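Local structure of aldo-keto Reductase, OXIDOREDUCTASE (Salmonella typhimurium, 5T79) at residues M280-L286 / M310-F316; R51-I57 / I304-V308; D154-R158 / D184-P188; Y3-R9 / F85-E91. The protein binds NADPH and, as an aldo-keto reductase, probably reduces aldehydes such as 3-hydroxybutanal, which yields 1,3-butanediol. All blocks are in the same frame, centred on the assembly; numbering follows the deposited sequence.

Contact 1 (M280-L286 / M310-F316); sequences MALAWVL and MLANRRF
M310 packs along A283 in an aldo-keto reductase TIM barrel. A283 belongs to helix 277-285, and M310 to the loop between helices 301-308 and 318-329. CB of M310 points at the helix. CG, opposite the backbone N (chi1 160°), comes 3.5 Å from A283 N. The bend at chi2 (-76°) then lays SD 3.7 Å from A283 CA. CE ends the chain against L282 CB at 3.8 Å and also touches L286 CD1, whose side chain it meets at about a right angle. The small side chain of A283 lets the loop come close: its CB is 3.4 Å from R314 CB. F316 enters from the far end of the loop. Its ring edge meets M280 CG in plane, with CE2 at 3.7 Å from that CG. W284 turns the edge of its indole toward the face of F316. This is a T-shaped pair, with ring planes at 86°. R273 adds a cation-pi contact to F316. The pocket of NADPH is near, since L282 also lies beside L224. The polar side belongs to R314. Its NH2 pairs with E14, while NH1 serves two waters. One of them links NH1 to L286 O. The other takes a bond from NH1 and donates to A283 O and R314 O, at 2.7 Å each.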
# COMPACT_ATOMS: atom_id res chain seq x y z
N MET A 280 4.48 3.67 -16.77
CA MET A 280 3.62 2.72 -17.47
C MET A 280 3.21 1.57 -16.54
O MET A 280 2.07 1.13 -16.59
CB MET A 280 4.31 2.16 -18.72
CG MET A 280 3.35 1.37 -19.59
SD MET A 280 4.12 0.59 -21.01
CE MET A 280 4.90 -0.88 -20.27
N ALA A 281 4.14 1.08 -15.70
CA ALA A 281 3.87 -0.05 -14.81
C ALA A 281 2.79 0.30 -13.78
O ALA A 281 1.91 -0.52 -13.52
CB ALA A 281 5.16 -0.51 -14.13
N LEU A 282 2.82 1.54 -13.23
CA LEU A 282 1.80 2.00 -12.27
C LEU A 282 0.45 2.17 -12.96
O LEU A 282 -0.59 1.75 -12.43
CB LEU A 282 2.21 3.34 -11.62
CG LEU A 282 3.52 3.36 -10.84
CD1 LEU A 282 3.76 4.74 -10.25
CD2 LEU A 282 3.52 2.30 -9.71
N ALA A 283 0.46 2.80 -14.14
CA ALA A 283 -0.73 3.02 -14.96
C ALA A 283 -1.42 1.69 -15.27
O ALA A 283 -2.64 1.60 -15.21
CB ALA A 283 -0.32 3.70 -16.26
N TRP A 284 -0.61 0.66 -15.59
CA TRP A 284 -1.13 -0.66 -15.97
C TRP A 284 -1.95 -1.27 -14.83
O TRP A 284 -2.96 -1.89 -15.11
CB TRP A 284 0.02 -1.59 -16.39
CG TRP A 284 -0.43 -2.95 -16.85
CD1 TRP A 284 -0.75 -3.32 -18.13
CD2 TRP A 284 -0.59 -4.12 -16.04
NE1 TRP A 284 -1.08 -4.66 -18.16
CE2 TRP A 284 -0.99 -5.17 -16.90
CE3 TRP A 284 -0.41 -4.39 -14.67
CZ2 TRP A 284 -1.21 -6.48 -16.43
CZ3 TRP A 284 -0.65 -5.68 -14.21
CH2 TRP A 284 -1.07 -6.69 -15.07
N VAL A 285 -1.54 -1.09 -13.57
CA VAL A 285 -2.27 -1.66 -12.43
C VAL A 285 -3.73 -1.12 -12.37
O VAL A 285 -4.64 -1.87 -12.01
CB VAL A 285 -1.51 -1.43 -11.10
CG1 VAL A 285 -2.39 -1.76 -9.89
CG2 VAL A 285 -0.21 -2.24 -11.06
N LEU A 286 -3.95 0.15 -12.75
CA LEU A 286 -5.30 0.76 -12.70
C LEU A 286 -6.07 0.71 -14.05
O LEU A 286 -7.14 1.30 -14.16
CB LEU A 286 -5.20 2.24 -12.28
CG LEU A 286 -4.45 2.58 -10.97
CD1 LEU A 286 -4.39 4.09 -10.78
CD2 LEU A 286 -5.13 1.97 -9.76
N MET A 310 2.29 9.74 -13.88
CA MET A 310 1.65 8.61 -14.56
C MET A 310 0.16 8.94 -14.88
O MET A 310 -0.37 8.43 -15.87
CB MET A 310 1.78 7.37 -13.65
CG MET A 310 0.81 6.24 -13.89
SD MET A 310 -0.90 6.38 -13.32
CE MET A 310 -0.89 5.57 -11.79
N LEU A 311 -0.50 9.75 -14.04
CA LEU A 311 -1.92 10.08 -14.20
C LEU A 311 -2.23 10.77 -15.54
O LEU A 311 -3.35 10.62 -16.03
CB LEU A 311 -2.42 10.95 -13.05
CG LEU A 311 -2.34 10.32 -11.64
CD1 LEU A 311 -2.76 11.33 -10.58
CD2 LEU A 311 -3.19 9.04 -11.55
N ALA A 312 -1.26 11.46 -16.14
CA ALA A 312 -1.41 12.16 -17.42
C ALA A 312 -1.40 11.21 -18.63
O ALA A 312 -1.72 11.64 -19.75
CB ALA A 312 -0.29 13.18 -17.57
N ASN A 313 -1.00 9.94 -18.43
CA ASN A 313 -0.85 9.01 -19.55
C ASN A 313 -1.06 7.58 -19.06
O ASN A 313 -0.11 6.80 -19.03
CB ASN A 313 0.57 9.23 -20.12
CG ASN A 313 0.93 8.52 -21.40
OD1 ASN A 313 0.12 7.83 -22.02
ND2 ASN A 313 2.17 8.69 -21.81
N ARG A 314 -2.30 7.22 -18.68
CA ARG A 314 -2.55 5.88 -18.12
C ARG A 314 -3.63 5.07 -18.88
O ARG A 314 -4.18 4.11 -18.33
CB ARG A 314 -2.88 5.97 -16.63
CG ARG A 314 -4.15 6.72 -16.24
CD ARG A 314 -4.33 6.59 -14.75
NE ARG A 314 -5.61 7.15 -14.33
CZ ARG A 314 -6.72 6.44 -14.17
NH1 ARG A 314 -6.70 5.12 -14.37
NH2 ARG A 314 -7.85 7.03 -13.82
N ARG A 315 -3.88 5.41 -20.15
CA ARG A 315 -4.83 4.66 -20.96
C ARG A 315 -4.09 3.64 -21.79
O ARG A 315 -3.01 3.94 -22.31
CB ARG A 315 -5.66 5.60 -21.87
CG ARG A 315 -6.73 6.38 -21.12
CD ARG A 315 -7.50 7.30 -22.06
NE ARG A 315 -8.28 8.30 -21.34
CZ ARG A 315 -9.54 8.15 -20.96
NH1 ARG A 315 -10.19 7.02 -21.22
NH2 ARG A 315 -10.17 9.12 -20.30
N PHE A 316 -4.68 2.44 -21.92
CA PHE A 316 -4.14 1.35 -22.72
C PHE A 316 -5.18 0.83 -23.70
O PHE A 316 -6.34 0.66 -23.30
CB PHE A 316 -3.68 0.19 -21.83
CG PHE A 316 -2.51 0.55 -20.94
CD1 PHE A 316 -2.72 1.14 -19.70
CD2 PHE A 316 -1.21 0.26 -21.33
CE1 PHE A 316 -1.65 1.46 -18.88
CE2 PHE A 316 -0.13 0.58 -20.49
CZ PHE A 316 -0.37 1.17 -19.27
O HOH W 1 -4.76 3.15 -15.90
O HOH W 2 -9.19 3.65 -14.13

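Contact 2 (R51-I57 / I304-V308); sequences RAFDLGI and IEDAV
Helix 42-54 comes nearest to helix 301-308 at A52 and I304, where the CA atoms are 6.5 Å apart, and it then ends in a Schellman motif. G56, with phi at 89°, is the C-prime residue: I57 N bonds back to A52 O and G56 N to F53 O. The turn brings L55 and I57 to the same partner helix. I304 packs between them. Its CG2, set opposite the backbone N, touches I57 CD1 at 3.6 Å. The same methyl lies 3.9 Å from L55 CD1. Its other branch reaches A52 CB with CD1. One turn on, V308 CG2 rests 4.0 Å from L55 CB and also meets I57 CD1.

A salt bridge borders this apolar patch. R51 bends at chi2 (63°) and meets E305 side-on. NE gives a hydrogen bond of 2.8 Å to E305 OE2, on the anti lone pair. NH2 reaches the same oxygen at 3.1 Å, from above the carboxylate plane. Two donors thus grip one atom, with the guanidinium and carboxylate planes nearly perpendicular. L55 CG lies against one guanidinium face, so the apolar patch and the ion pair adjoin.

On helix 301-308, D306 pairs with K276 and makes a weak hydrogen bond to the adenine amino group of NADPH. Strand 24-31 lies beneath both helices: A52 touches L30, while I57 and A307 touch I28.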
# COMPACT_ATOMS: atom_id res chain seq x y z
N ARG A 51 6.78 16.08 0.19
CA ARG A 51 6.55 16.14 -1.26
C ARG A 51 5.27 15.36 -1.64
O ARG A 51 4.47 15.84 -2.46
CB ARG A 51 7.75 15.61 -2.06
CG ARG A 51 7.65 15.87 -3.59
CD ARG A 51 7.64 17.38 -3.89
NE ARG A 51 7.60 17.68 -5.31
CZ ARG A 51 6.72 18.50 -5.89
NH1 ARG A 51 5.77 19.09 -5.17
NH2 ARG A 51 6.79 18.74 -7.19
N ALA A 52 5.06 14.20 -0.99
CA ALA A 52 3.88 13.37 -1.24
C ALA A 52 2.59 14.16 -0.94
O ALA A 52 1.73 14.25 -1.82
CB ALA A 52 3.93 12.10 -0.40
N PHE A 53 2.47 14.75 0.27
CA PHE A 53 1.26 15.50 0.65
C PHE A 53 1.08 16.73 -0.23
O PHE A 53 -0.05 17.01 -0.62
CB PHE A 53 1.28 15.88 2.13
CG PHE A 53 -0.04 16.41 2.67
CD1 PHE A 53 -1.22 15.71 2.46
CD2 PHE A 53 -0.07 17.57 3.43
CE1 PHE A 53 -2.43 16.19 3.00
CE2 PHE A 53 -1.29 18.05 3.95
CZ PHE A 53 -2.45 17.35 3.75
N ASP A 54 2.18 17.42 -0.62
CA ASP A 54 2.12 18.58 -1.54
C ASP A 54 1.57 18.18 -2.92
O ASP A 54 0.99 19.02 -3.61
CB ASP A 54 3.51 19.25 -1.71
CG ASP A 54 3.96 20.09 -0.51
OD1 ASP A 54 3.13 20.31 0.41
OD2 ASP A 54 5.13 20.50 -0.49
N LEU A 55 1.76 16.91 -3.33
CA LEU A 55 1.24 16.42 -4.61
C LEU A 55 -0.14 15.75 -4.46
O LEU A 55 -0.66 15.17 -5.42
CB LEU A 55 2.26 15.44 -5.25
CG LEU A 55 3.55 16.10 -5.75
CD1 LEU A 55 4.62 15.04 -6.11
CD2 LEU A 55 3.27 17.01 -6.94
N GLY A 56 -0.73 15.85 -3.27
CA GLY A 56 -2.06 15.31 -3.00
C GLY A 56 -2.14 13.89 -2.51
O GLY A 56 -3.24 13.33 -2.40
N ILE A 57 -1.00 13.29 -2.18
CA ILE A 57 -0.99 11.93 -1.61
C ILE A 57 -1.38 12.05 -0.13
O ILE A 57 -0.61 12.55 0.67
CB ILE A 57 0.37 11.21 -1.84
CG1 ILE A 57 0.65 11.02 -3.34
CG2 ILE A 57 0.41 9.88 -1.08
CD1 ILE A 57 2.10 10.53 -3.65
N ILE A 304 8.45 10.11 -6.41
CA ILE A 304 7.06 10.44 -6.09
C ILE A 304 6.50 11.30 -7.24
O ILE A 304 5.38 11.05 -7.70
CB ILE A 304 6.94 11.15 -4.72
CG1 ILE A 304 7.49 10.25 -3.56
CG2 ILE A 304 5.46 11.56 -4.46
CD1 ILE A 304 7.57 10.98 -2.15
N GLU A 305 7.28 12.30 -7.68
CA GLU A 305 6.88 13.18 -8.80
C GLU A 305 6.63 12.34 -10.05
O GLU A 305 5.63 12.55 -10.75
CB GLU A 305 7.98 14.22 -9.09
CG GLU A 305 8.23 15.14 -7.91
CD GLU A 305 9.42 16.07 -8.03
OE1 GLU A 305 10.37 15.75 -8.77
OE2 GLU A 305 9.39 17.12 -7.36
N ASP A 306 7.52 11.35 -10.31
CA ASP A 306 7.39 10.45 -11.46
C ASP A 306 6.06 9.70 -11.40
O ASP A 306 5.35 9.66 -12.39
CB ASP A 306 8.55 9.43 -11.49
CG ASP A 306 9.92 9.93 -11.93
OD1 ASP A 306 10.00 11.02 -12.53
OD2 ASP A 306 10.91 9.19 -11.74
N ALA A 307 5.74 9.11 -10.23
CA ALA A 307 4.51 8.35 -10.01
C ALA A 307 3.29 9.20 -10.28
O ALA A 307 2.39 8.74 -10.98
CB ALA A 307 4.46 7.81 -8.58
N VAL A 308 3.24 10.43 -9.72
CA VAL A 308 2.09 11.32 -9.91
C VAL A 308 1.97 11.68 -11.42
O VAL A 308 0.85 11.76 -11.93
CB VAL A 308 2.13 12.58 -8.98
CG1 VAL A 308 0.93 13.49 -9.23
CG2 VAL A 308 2.16 12.16 -7.51

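Contact 3 (D154-R158 / D184-P188); sequences DHLVR and DLGTP
D154 lies obliquely across T187 and L185, on the last turns of helix 146-158. CG stands opposite the backbone N (chi1 174°), which carries the carboxylate to the turn after helix 172-185. T187 OG1 donates to D154 OD1 at 2.6 Å. It arrives on the anti side, slightly out of the carboxylate plane. The syn side of the same oxygen takes R158 NE at 2.9 Å, a salt bridge within the helix. D154 OD1 lies close to the guanidinium plane, while NE sits clearly out of the carboxylate plane. OD2 has a separate role: a water donates to it and to L185 O.

R158 runs on, extended, past T187 in the opposite direction. Its NH2 gives a hydrogen bond of 2.8 Å to L185 O, bent to 133° at the hydrogen. That carbonyl is at the end of helix 172-185, where G186, with positive phi (97°), forms a Schellman motif. Below the polar group, V157 and T187 meet tip to tip, with CG2 to CG2 at 3.8 Å. Both also touch V165 of strand 162-168, the barrel strand that lies between the two helices in the chain. L185 CD1 covers D154 CB from the other side of the carboxylate. H155 points away from this contact; it binds zinc in a structure of this protein, but no zinc is bound to it here.

With a hydroxyl, an arginine and a water donating to it, the carboxylate of D154 is probably held as the anion. R158 pairs its charge with that carboxylate through NE, and its NH2 probably adds a favourable interaction with the carbonyl at the helix end.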
# COMPACT_ATOMS: atom_id res chain seq x y z
N ASP A 154 -12.80 -6.14 14.66
CA ASP A 154 -14.10 -5.57 15.04
C ASP A 154 -13.99 -4.86 16.42
O ASP A 154 -14.45 -3.73 16.58
CB ASP A 154 -15.15 -6.71 15.10
CG ASP A 154 -16.50 -6.26 15.62
OD1 ASP A 154 -17.18 -5.50 14.90
OD2 ASP A 154 -16.89 -6.69 16.73
N HIS A 155 -13.35 -5.52 17.40
CA HIS A 155 -13.16 -4.93 18.74
C HIS A 155 -12.39 -3.60 18.69
O HIS A 155 -12.79 -2.64 19.35
CB HIS A 155 -12.41 -5.92 19.65
CG HIS A 155 -12.08 -5.37 21.00
ND1 HIS A 155 -13.04 -5.24 21.98
CD2 HIS A 155 -10.89 -4.94 21.48
CE1 HIS A 155 -12.41 -4.75 23.03
NE2 HIS A 155 -11.11 -4.56 22.78
N LEU A 156 -11.29 -3.54 17.91
CA LEU A 156 -10.41 -2.37 17.83
C LEU A 156 -11.13 -1.20 17.14
O LEU A 156 -10.95 -0.04 17.53
CB LEU A 156 -9.10 -2.73 17.11
CG LEU A 156 -8.18 -3.70 17.95
CD1 LEU A 156 -7.09 -4.33 17.07
CD2 LEU A 156 -7.56 -2.98 19.20
N VAL A 157 -12.08 -1.52 16.23
CA VAL A 157 -12.89 -0.44 15.62
C VAL A 157 -13.93 0.05 16.64
O VAL A 157 -14.07 1.26 16.85
CB VAL A 157 -13.53 -0.92 14.29
CG1 VAL A 157 -14.64 0.03 13.81
CG2 VAL A 157 -12.46 -1.03 13.22
N ARG A 158 -14.67 -0.90 17.27
CA ARG A 158 -15.72 -0.50 18.24
C ARG A 158 -15.14 0.29 19.42
O ARG A 158 -15.81 1.20 19.92
CB ARG A 158 -16.53 -1.72 18.73
CG ARG A 158 -17.39 -2.26 17.57
CD ARG A 158 -18.18 -3.49 17.92
NE ARG A 158 -18.83 -4.00 16.71
CZ ARG A 158 -20.00 -3.57 16.24
NH1 ARG A 158 -20.68 -2.63 16.89
NH2 ARG A 158 -20.50 -4.09 15.13
N ASP A 184 -20.91 -9.76 8.95
CA ASP A 184 -21.83 -10.30 9.97
C ASP A 184 -21.57 -9.65 11.33
O ASP A 184 -22.50 -9.44 12.11
CB ASP A 184 -21.69 -11.83 10.07
CG ASP A 184 -22.48 -12.45 11.20
OD1 ASP A 184 -23.72 -12.56 11.07
OD2 ASP A 184 -21.88 -12.77 12.26
N LEU A 185 -20.30 -9.34 11.62
CA LEU A 185 -19.93 -8.69 12.88
C LEU A 185 -20.36 -7.21 12.92
O LEU A 185 -20.52 -6.66 14.00
CB LEU A 185 -18.42 -8.81 13.14
CG LEU A 185 -17.90 -10.19 13.61
CD1 LEU A 185 -16.36 -10.20 13.67
CD2 LEU A 185 -18.50 -10.58 14.97
N GLY A 186 -20.56 -6.61 11.76
CA GLY A 186 -20.99 -5.21 11.68
C GLY A 186 -19.88 -4.21 11.45
O GLY A 186 -20.09 -3.00 11.56
N THR A 187 -18.67 -4.69 11.14
CA THR A 187 -17.51 -3.84 10.84
C THR A 187 -17.06 -4.28 9.44
O THR A 187 -16.20 -5.16 9.35
CB THR A 187 -16.42 -3.98 11.91
OG1 THR A 187 -16.95 -3.55 13.15
CG2 THR A 187 -15.16 -3.18 11.57
N PRO A 188 -17.69 -3.79 8.36
CA PRO A 188 -17.33 -4.30 7.02
C PRO A 188 -15.88 -4.03 6.63
O PRO A 188 -15.34 -2.95 6.92
CB PRO A 188 -18.29 -3.57 6.06
CG PRO A 188 -18.89 -2.49 6.83
CD PRO A 188 -18.78 -2.80 8.29
O HOH W 3 -19.55 -7.27 16.83

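Contact 4 (Y3-R9 / F85-E91); sequences YQPDENR and FLPWRDE
P5 sets its CG-CD edge down on the face of the W88 indole, and this is the tight part of the contact. P5 CD approaches W88 CZ2 to 3.3 Å, a CH-pi contact over the six-membered ring. P5 CG is over the centre of the indole, 3.5 Å above its plane. P87 CB lies against the opposite face, so the indole is held between two prolines. Beside it, Y3 and F85 meet obliquely, with planes at 50°. Y3 CE2 is over the face of F85, 3.6 Å from its CE2. Y3 OH is turned to D54 of helix 42-54, and F53 of that helix touches both Y3 and P5.

The outer side is looser and more polar. Q4 is exposed, and its chain doubles back at chi2 so that NE2 comes 3.8 Å from W88 CZ2. The amide stands steeply to the indole plane. R9 gives the one salt bridge. Its NH2 donates to E91 OE1 at 2.8 Å, nearly straight (161°), on the syn lone pair. The guanidinium and carboxylate are almost coplanar. R9 NH1 bonds to D6 O at 2.9 Å, in the guanidinium plane, which fixes the rotation of the group. P5 CB lies against one of its faces. E91 OE1 is also met by Y10 OH.

D6 forms an Asx turn, with OD1 accepting from N8 N, inside a type I beta turn from D6 to R9. The N-terminal arm thus folds over the 3-10 segment 86-91 and turns into helix 9-12.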
# COMPACT_ATOMS: atom_id res chain seq x y z
N TYR A 3 6.73 23.82 7.90
CA TYR A 3 6.08 23.25 6.73
C TYR A 3 4.70 23.80 6.46
O TYR A 3 3.87 23.86 7.34
CB TYR A 3 6.02 21.73 6.87
CG TYR A 3 5.23 21.01 5.79
CD1 TYR A 3 5.56 21.14 4.47
CD2 TYR A 3 4.16 20.21 6.11
CE1 TYR A 3 4.84 20.50 3.49
CE2 TYR A 3 3.43 19.55 5.14
CZ TYR A 3 3.79 19.70 3.83
OH TYR A 3 3.08 19.07 2.84
N GLN A 4 4.47 24.20 5.22
CA GLN A 4 3.16 24.67 4.80
C GLN A 4 2.75 23.84 3.57
O GLN A 4 3.39 23.94 2.53
CB GLN A 4 3.15 26.19 4.51
CG GLN A 4 1.73 26.75 4.39
CD GLN A 4 0.93 26.73 5.69
OE1 GLN A 4 1.46 26.89 6.80
NE2 GLN A 4 -0.38 26.54 5.57
N PRO A 5 1.73 22.97 3.69
CA PRO A 5 1.32 22.17 2.53
C PRO A 5 0.95 23.05 1.35
O PRO A 5 0.41 24.15 1.53
CB PRO A 5 0.10 21.40 3.04
CG PRO A 5 0.20 21.43 4.50
CD PRO A 5 0.85 22.73 4.84
N ASP A 6 1.29 22.58 0.15
CA ASP A 6 0.99 23.25 -1.11
C ASP A 6 -0.52 23.45 -1.20
O ASP A 6 -1.28 22.51 -1.00
CB ASP A 6 1.52 22.38 -2.27
CG ASP A 6 1.70 23.09 -3.58
OD1 ASP A 6 0.70 23.65 -4.10
OD2 ASP A 6 2.81 23.01 -4.14
N GLU A 7 -0.95 24.69 -1.47
CA GLU A 7 -2.38 25.04 -1.53
C GLU A 7 -3.12 24.36 -2.72
O GLU A 7 -4.34 24.21 -2.66
CB GLU A 7 -2.56 26.58 -1.56
CG GLU A 7 -1.87 27.28 -2.71
CD GLU A 7 -2.04 28.79 -2.81
OE1 GLU A 7 -3.04 29.33 -2.28
OE2 GLU A 7 -1.18 29.43 -3.47
N ASN A 8 -2.38 23.93 -3.76
CA ASN A 8 -2.98 23.29 -4.94
C ASN A 8 -2.86 21.76 -4.90
O ASN A 8 -3.10 21.10 -5.92
CB ASN A 8 -2.33 23.83 -6.22
CG ASN A 8 -2.33 25.33 -6.31
OD1 ASN A 8 -3.35 26.00 -6.12
ND2 ASN A 8 -1.16 25.90 -6.60
N ARG A 9 -2.57 21.18 -3.71
CA ARG A 9 -2.37 19.73 -3.57
C ARG A 9 -3.58 18.90 -4.01
O ARG A 9 -3.39 17.79 -4.49
CB ARG A 9 -1.95 19.34 -2.14
CG ARG A 9 -3.00 19.57 -1.03
CD ARG A 9 -2.31 19.52 0.34
NE ARG A 9 -3.20 19.83 1.46
CZ ARG A 9 -3.54 21.05 1.85
NH1 ARG A 9 -3.11 22.12 1.18
NH2 ARG A 9 -4.32 21.23 2.90
N PHE A 85 2.92 17.84 10.53
CA PHE A 85 1.61 17.54 9.96
C PHE A 85 0.40 17.59 10.90
O PHE A 85 -0.70 17.35 10.42
CB PHE A 85 1.65 16.14 9.34
CG PHE A 85 2.47 16.04 8.07
CD1 PHE A 85 3.83 15.73 8.12
CD2 PHE A 85 1.87 16.19 6.82
CE1 PHE A 85 4.59 15.61 6.94
CE2 PHE A 85 2.63 16.06 5.65
CZ PHE A 85 3.97 15.77 5.72
N LEU A 86 0.59 17.89 12.20
CA LEU A 86 -0.51 17.89 13.17
C LEU A 86 -1.74 18.70 12.73
O LEU A 86 -2.84 18.16 12.86
CB LEU A 86 -0.07 18.36 14.56
CG LEU A 86 0.66 17.35 15.44
CD1 LEU A 86 0.66 17.82 16.87
CD2 LEU A 86 0.04 15.95 15.37
N PRO A 87 -1.63 19.94 12.17
CA PRO A 87 -2.86 20.67 11.75
C PRO A 87 -3.61 19.97 10.60
O PRO A 87 -4.77 20.29 10.38
CB PRO A 87 -2.32 22.03 11.29
CG PRO A 87 -1.01 22.18 12.03
CD PRO A 87 -0.44 20.80 11.95
N TRP A 88 -2.96 19.05 9.88
CA TRP A 88 -3.59 18.37 8.74
C TRP A 88 -3.76 16.86 9.00
O TRP A 88 -4.05 16.14 8.04
CB TRP A 88 -2.77 18.63 7.44
CG TRP A 88 -2.63 20.10 7.14
CD1 TRP A 88 -3.58 20.92 6.58
CD2 TRP A 88 -1.57 20.95 7.57
NE1 TRP A 88 -3.13 22.22 6.58
CE2 TRP A 88 -1.91 22.28 7.20
CE3 TRP A 88 -0.34 20.73 8.22
CZ2 TRP A 88 -1.08 23.37 7.48
CZ3 TRP A 88 0.49 21.81 8.49
CH2 TRP A 88 0.11 23.12 8.14
N ARG A 89 -3.71 16.38 10.27
CA ARG A 89 -3.91 14.93 10.53
C ARG A 89 -5.29 14.46 10.03
O ARG A 89 -5.39 13.34 9.55
CB ARG A 89 -3.74 14.57 12.03
CG ARG A 89 -3.75 13.04 12.34
CD ARG A 89 -5.15 12.50 12.71
NE ARG A 89 -5.20 11.03 12.86
CZ ARG A 89 -5.34 10.16 11.86
NH1 ARG A 89 -5.40 10.59 10.60
NH2 ARG A 89 -5.36 8.85 12.09
N ASP A 90 -6.32 15.32 10.12
CA ASP A 90 -7.66 14.90 9.69
C ASP A 90 -7.81 14.91 8.15
O ASP A 90 -8.84 14.47 7.63
CB ASP A 90 -8.74 15.74 10.40
CG ASP A 90 -8.76 15.50 11.92
OD1 ASP A 90 -8.24 14.47 12.37
OD2 ASP A 90 -9.36 16.33 12.64
N GLU A 91 -6.74 15.31 7.43
CA GLU A 91 -6.68 15.24 5.96
C GLU A 91 -5.90 13.97 5.51
O GLU A 91 -5.74 13.74 4.32
CB GLU A 91 -5.99 16.50 5.41
CG GLU A 91 -6.92 17.71 5.48
CD GLU A 91 -6.37 19.03 5.00
OE1 GLU A 91 -5.70 19.06 3.94
OE2 GLU A 91 -6.62 20.05 5.66

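In the fold
Contacts 1 and 2 touch through L282 CD1 and A307 CB and lie near the NADPH pocket. Contact 1 is the buried one, mostly apolar, with its polar bonds carried by water. Contact 2 is apolar at its centre and ends in a salt bridge. Contact 4 is farther from the chain centre. It joins contact 2 through helix 42-54, because D54 OD1 takes Y3 OH and the backbone N of D6. Contact 3 stands alone, about 35 Å from contact 1 between centres and across the barrel from it. It relies most on direct polar bonds. Contacts 2 and 3 share a device: each has a helix closed by a Schellman glycine.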